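Local coordinates for 2-keto-3-deoxy-D-arabinonate dehydratase (Sulfolobus solfataricus, PDB 2Q18) that catalyses the dehydration of 2-keto-3-deoxy-D-arabinonate to 2,5-dioxopentanoate in pentose oxidation, as a metal-dependent homotetramer of the FAH family, at the interface of chains A and B. Numbering follows the deposited sequence. Chains: chain A/B, 2-keto-3-deoxy-D-arabinonate dehydratase.

Contact 1: the interface of chains A and B. Residues chain A 75, 77, 244-246; chain B 120, 122-123, 183.
B:Arg123 reaches over to A:Glu75 and A:Asn244 and makes a charged clasp between two subunits of this FAH-family tetramer. It leaves the end of the 3-10 helix 121-123 with CG beside the backbone N (chi1 -71°), and from CB through CG and CD to NE the chain is fully extended, which carries the guanidinium to chain A; the turn about CD-NE (chi4 88°) swings it across the line of the chain. CD passes the side-chain oxygen of A:Asn244 at 3.7 Å from OD1. One atom further on, NE donates to that same OD1 at 2.6 Å, in the carbonyl plane of the amide. NH2 adds a second, more bent bond to OD1 from above that plane, giving a side-on grip in which two nitrogens share one oxygen. With its other N-H, NH2 meets the syn lone pair of OE1 in the A:Glu75 carboxylate at 2.8 Å, while NH1 closes a salt bridge to OE2 of A:Glu75 from above the carboxylate plane. The two planes are 41° apart, so this end-on pair is twisted rather than flat. NH1 also bonds to the hydroxyl OG1 of B:Thr120, at 2.7 Å, and OG1 in turn bonds to OD1 of B:Asn122.

The carboxylate has its own support within chain A: the indole NE1 of A:Trp77 donates almost straight to OE1 at 2.9 Å, nearly in the ring plane. At the far end of the indole, CH2 of A:Trp77 packs 3.6 Å from CG2 of B:Ile183. Water 1 joins OE2 of A:Glu75, the backbone O of A:Pro245 and ND2 of B:Asn122.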
loop_
_atom_site.group_PDB
_atom_site.type_symbol
_atom_site.label_atom_id
_atom_site.label_comp_id
_atom_site.label_asym_id
_atom_site.label_seq_id
_atom_site.Cartn_x
_atom_site.Cartn_y
_atom_site.Cartn_z
ATOM N N GLU A 75 -6.863 17.275 -10.956
ATOM C CA GLU A 75 -7.737 17.829 -11.986
ATOM C C GLU A 75 -7.129 19.101 -12.535
ATOM O O GLU A 75 -6.475 19.849 -11.804
ATOM C CB GLU A 75 -9.141 18.124 -11.427
ATOM C CG GLU A 75 -9.878 16.883 -10.940
ATOM C CD GLU A 75 -11.283 17.165 -10.413
ATOM O OE1 GLU A 75 -11.783 18.306 -10.544
ATOM O OE2 GLU A 75 -11.886 16.221 -9.868
ATOM N N TRP A 77 -8.475 22.460 -14.748
ATOM C CA TRP A 77 -9.598 23.196 -15.302
ATOM C C TRP A 77 -9.086 24.479 -15.950
ATOM O O TRP A 77 -8.016 24.986 -15.604
ATOM C CB TRP A 77 -10.602 23.546 -14.199
ATOM C CG TRP A 77 -11.342 22.365 -13.624
ATOM C CD1 TRP A 77 -10.863 21.447 -12.731
ATOM C CD2 TRP A 77 -12.702 21.996 -13.889
ATOM N NE1 TRP A 77 -11.842 20.525 -12.425
ATOM C CE2 TRP A 77 -12.980 20.840 -13.122
ATOM C CE3 TRP A 77 -13.718 22.537 -14.693
ATOM C CZ2 TRP A 77 -14.229 20.208 -13.141
ATOM C CZ3 TRP A 77 -14.958 21.908 -14.715
ATOM C CH2 TRP A 77 -15.203 20.756 -13.939
ATOM N N ASN A 244 -19.249 21.984 -6.859
ATOM C CA ASN A 244 -18.278 21.199 -7.612
ATOM C C ASN A 244 -16.987 21.048 -6.815
ATOM O O ASN A 244 -16.108 21.901 -6.889
ATOM C CB ASN A 244 -18.016 21.863 -8.971
ATOM C CG ASN A 244 -17.130 21.024 -9.880
ATOM O OD1 ASN A 244 -17.196 19.791 -9.876
ATOM N ND2 ASN A 244 -16.305 21.698 -10.681
ATOM N N PRO A 245 -16.878 19.961 -6.035
ATOM C CA PRO A 245 -15.700 19.769 -5.195
ATOM C C PRO A 245 -14.461 19.523 -6.044
ATOM O O PRO A 245 -14.522 18.806 -7.041
ATOM C CB PRO A 245 -16.046 18.519 -4.374
ATOM C CG PRO A 245 -17.053 17.785 -5.196
ATOM C CD PRO A 245 -17.842 18.853 -5.902
ATOM N N ILE A 246 -13.351 20.138 -5.653
ATOM C CA ILE A 246 -12.074 19.914 -6.320
ATOM C C ILE A 246 -11.057 19.385 -5.309
ATOM O O ILE A 246 -11.075 19.788 -4.148
ATOM C CB ILE A 246 -11.550 21.196 -7.031
ATOM C CG1 ILE A 246 -11.460 22.372 -6.049
ATOM C CG2 ILE A 246 -12.441 21.539 -8.237
ATOM C CD1 ILE A 246 -10.499 23.475 -6.469
ATOM N N THR B 120 -15.804 12.636 -13.013
ATOM C CA THR B 120 -14.846 11.797 -12.306
ATOM C C THR B 120 -15.676 10.857 -11.415
ATOM O O THR B 120 -16.862 11.130 -11.189
ATOM C CB THR B 120 -13.917 12.665 -11.443
ATOM O OG1 THR B 120 -14.713 13.554 -10.639
ATOM C CG2 THR B 120 -12.970 13.484 -12.335
ATOM N N ASN B 122 -15.885 10.356 -8.217
ATOM C CA ASN B 122 -16.433 10.987 -7.019
ATOM C C ASN B 122 -17.621 11.921 -7.296
ATOM O O ASN B 122 -18.330 12.310 -6.370
ATOM C CB ASN B 122 -15.340 11.744 -6.257
ATOM C CG ASN B 122 -14.782 12.916 -7.051
ATOM O OD1 ASN B 122 -14.326 12.751 -8.185
ATOM N ND2 ASN B 122 -14.805 14.103 -6.455
ATOM N N ARG B 123 -17.814 12.297 -8.559
ATOM C CA ARG B 123 -18.963 13.110 -8.960
ATOM C C ARG B 123 -20.149 12.240 -9.393
ATOM O O ARG B 123 -21.222 12.760 -9.700
ATOM C CB ARG B 123 -18.577 14.090 -10.078
ATOM C CG ARG B 123 -17.659 15.237 -9.630
ATOM C CD ARG B 123 -17.359 16.170 -10.801
ATOM N NE ARG B 123 -16.546 17.326 -10.418
ATOM C CZ ARG B 123 -15.213 17.351 -10.402
ATOM N NH1 ARG B 123 -14.516 16.272 -10.730
ATOM N NH2 ARG B 123 -14.573 18.461 -10.039
ATOM N N ILE B 183 -20.878 19.070 -15.223
ATOM C CA ILE B 183 -19.860 18.540 -14.300
ATOM C C ILE B 183 -19.935 19.199 -12.925
ATOM O O ILE B 183 -19.585 20.369 -12.765
ATOM C CB ILE B 183 -18.403 18.693 -14.865
ATOM C CG1 ILE B 183 -18.328 18.274 -16.342
ATOM C CG2 ILE B 183 -17.401 17.886 -14.016
ATOM C CD1 ILE B 183 -17.042 18.720 -17.064
HETATM O O HOH W 1 -13.368 16.503 -7.437
#

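Contact 2: the interface of chains A and B. Residues chain A 81, 103-104, 106-107; chain B 174-176.
The start of helix 103-109 in chain A faces the extended backbone of B:Asn174 (phi/psi -170/129°), from which chain B turns into the 3-10 helix 175-177. In this FAH-family enzyme A:Ile81 binds substrate, so the patch probably borders the catalytic pocket. B:Asn174 works in both directions. Its amide ND2 donates to the backbone O of A:Ile103 at 3.0 Å along a nearly straight line, with the acceptor in the amide plane. Its OD1 accepts from the backbone N of B:Leu176 at 3.0 Å, capping the turn of its own chain and fixing which way round the amide sits. With CG swung away from the backbone N (chi1 -160°), its side chain crosses those of A:Ile103 and A:Val107 at about a right angle, and CG2 of A:Val107 lies 3.7 Å from CG of the amide. Replacing B:Asn174 by a leucine would probably leave the carbonyl of A:Ile103 without this donor and the backbone N of B:Leu176 without its cap, so that the turn could drift from the helix.

B:Leu176 supplies the apolar half. Its CD1 methyl reaches among chain A side chains, 3.7 Å from CG2 of A:Val107 and 3.8 Å from CD1 of A:Ile81. The same methyl meets the A:Tyr104 ring from above its plane, near the rim, 3.9 Å from ring atom CD1. The other branch, CD2, turns towards CD1 of A:Ile103. That isoleucine holds CG1 between its backbone N and carbonyl carbon, which sends CD1 to the leucine while CG2 rests against the ring carbon CG of B:Pro175, 3.7 Å away.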
loop_
_atom_site.group_PDB
_atom_site.type_symbol
_atom_site.label_atom_id
_atom_site.label_comp_id
_atom_site.label_asym_id
_atom_site.label_seq_id
_atom_site.Cartn_x
_atom_site.Cartn_y
_atom_site.Cartn_z
ATOM N N ILE A 81 -11.690 33.715 -22.236
ATOM C CA ILE A 81 -12.310 35.029 -22.455
ATOM C C ILE A 81 -12.235 35.865 -21.174
ATOM O O ILE A 81 -13.222 36.462 -20.737
ATOM C CB ILE A 81 -13.773 34.906 -22.980
ATOM C CG1 ILE A 81 -13.909 33.708 -23.928
ATOM C CG2 ILE A 81 -14.205 36.198 -23.687
ATOM C CD1 ILE A 81 -15.305 33.115 -23.990
ATOM N N ILE A 103 -21.069 33.980 -29.272
ATOM C CA ILE A 103 -20.998 33.307 -27.971
ATOM C C ILE A 103 -19.852 33.823 -27.094
ATOM O O ILE A 103 -19.995 33.911 -25.875
ATOM C CB ILE A 103 -20.929 31.763 -28.122
ATOM C CG1 ILE A 103 -19.759 31.349 -29.028
ATOM C CG2 ILE A 103 -22.257 31.227 -28.655
ATOM C CD1 ILE A 103 -19.456 29.857 -29.027
ATOM N N TYR A 104 -18.734 34.184 -27.723
ATOM C CA TYR A 104 -17.554 34.683 -27.012
ATOM C C TYR A 104 -17.778 36.087 -26.456
ATOM O O TYR A 104 -17.373 36.392 -25.330
ATOM C CB TYR A 104 -16.311 34.635 -27.916
ATOM C CG TYR A 104 -16.008 33.241 -28.419
ATOM C CD1 TYR A 104 -15.315 32.328 -27.624
ATOM C CD2 TYR A 104 -16.439 32.826 -29.677
ATOM C CE1 TYR A 104 -15.050 31.041 -28.071
ATOM C CE2 TYR A 104 -16.175 31.540 -30.138
ATOM C CZ TYR A 104 -15.480 30.653 -29.328
ATOM O OH TYR A 104 -15.222 29.379 -29.777
ATOM N N LYS A 106 -20.759 37.243 -25.782
ATOM C CA LYS A 106 -21.755 36.986 -24.740
ATOM C C LYS A 106 -21.139 36.679 -23.373
ATOM O O LYS A 106 -21.473 37.340 -22.390
ATOM C CB LYS A 106 -22.704 35.863 -25.156
ATOM C CG LYS A 106 -23.938 36.345 -25.883
ATOM C CD LYS A 106 -25.123 35.452 -25.566
ATOM C CE LYS A 106 -26.427 36.226 -25.656
ATOM N NZ LYS A 106 -27.549 35.470 -25.030
ATOM N N VAL A 107 -20.239 35.694 -23.319
ATOM C CA VAL A 107 -19.559 35.322 -22.069
ATOM C C VAL A 107 -18.745 36.490 -21.515
ATOM O O VAL A 107 -18.708 36.713 -20.303
ATOM C CB VAL A 107 -18.645 34.072 -22.235
ATOM C CG1 VAL A 107 -17.928 33.746 -20.931
ATOM C CG2 VAL A 107 -19.450 32.869 -22.677
ATOM N N ASN B 174 -25.644 29.668 -23.048
ATOM C CA ASN B 174 -24.427 29.717 -23.867
ATOM C C ASN B 174 -23.828 28.314 -23.942
ATOM O O ASN B 174 -23.651 27.672 -22.906
ATOM C CB ASN B 174 -23.408 30.691 -23.261
ATOM C CG ASN B 174 -22.360 31.159 -24.259
ATOM O OD1 ASN B 174 -21.757 30.359 -24.971
ATOM N ND2 ASN B 174 -22.130 32.469 -24.302
ATOM N N PRO B 175 -23.521 27.826 -25.165
ATOM C CA PRO B 175 -22.873 26.512 -25.320
ATOM C C PRO B 175 -21.523 26.412 -24.604
ATOM O O PRO B 175 -21.060 25.306 -24.315
ATOM C CB PRO B 175 -22.679 26.385 -26.835
ATOM C CG PRO B 175 -22.803 27.779 -27.373
ATOM C CD PRO B 175 -23.773 28.467 -26.469
ATOM N N LEU B 176 -20.913 27.559 -24.313
ATOM C CA LEU B 176 -19.652 27.614 -23.579
ATOM C C LEU B 176 -19.827 27.326 -22.085
ATOM O O LEU B 176 -18.838 27.163 -21.362
ATOM C CB LEU B 176 -18.959 28.967 -23.792
ATOM C CG LEU B 176 -18.522 29.313 -25.226
ATOM C CD1 LEU B 176 -17.882 30.691 -25.267
ATOM C CD2 LEU B 176 -17.568 28.261 -25.804
#

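Contact 1 and contact 2 have their C-alpha centres about 22 Å apart on the same two-fold interface, and each has a twin with the chains exchanged. They share no residue, but neighbouring elements connect them: strand 76-80 of chain A runs from contact 1 towards the residue of contact 2 that binds substrate, and in chain B the 3-10 helix 175-177 leads into helix 178-182, just ahead of the isoleucine of contact 1. Contact 1 is mainly polar, built round a salt bridge, and contact 2 mainly apolar. Together they probably fix how the paired subunits of the homotetramer sit, and may help keep the substrate pocket in shape.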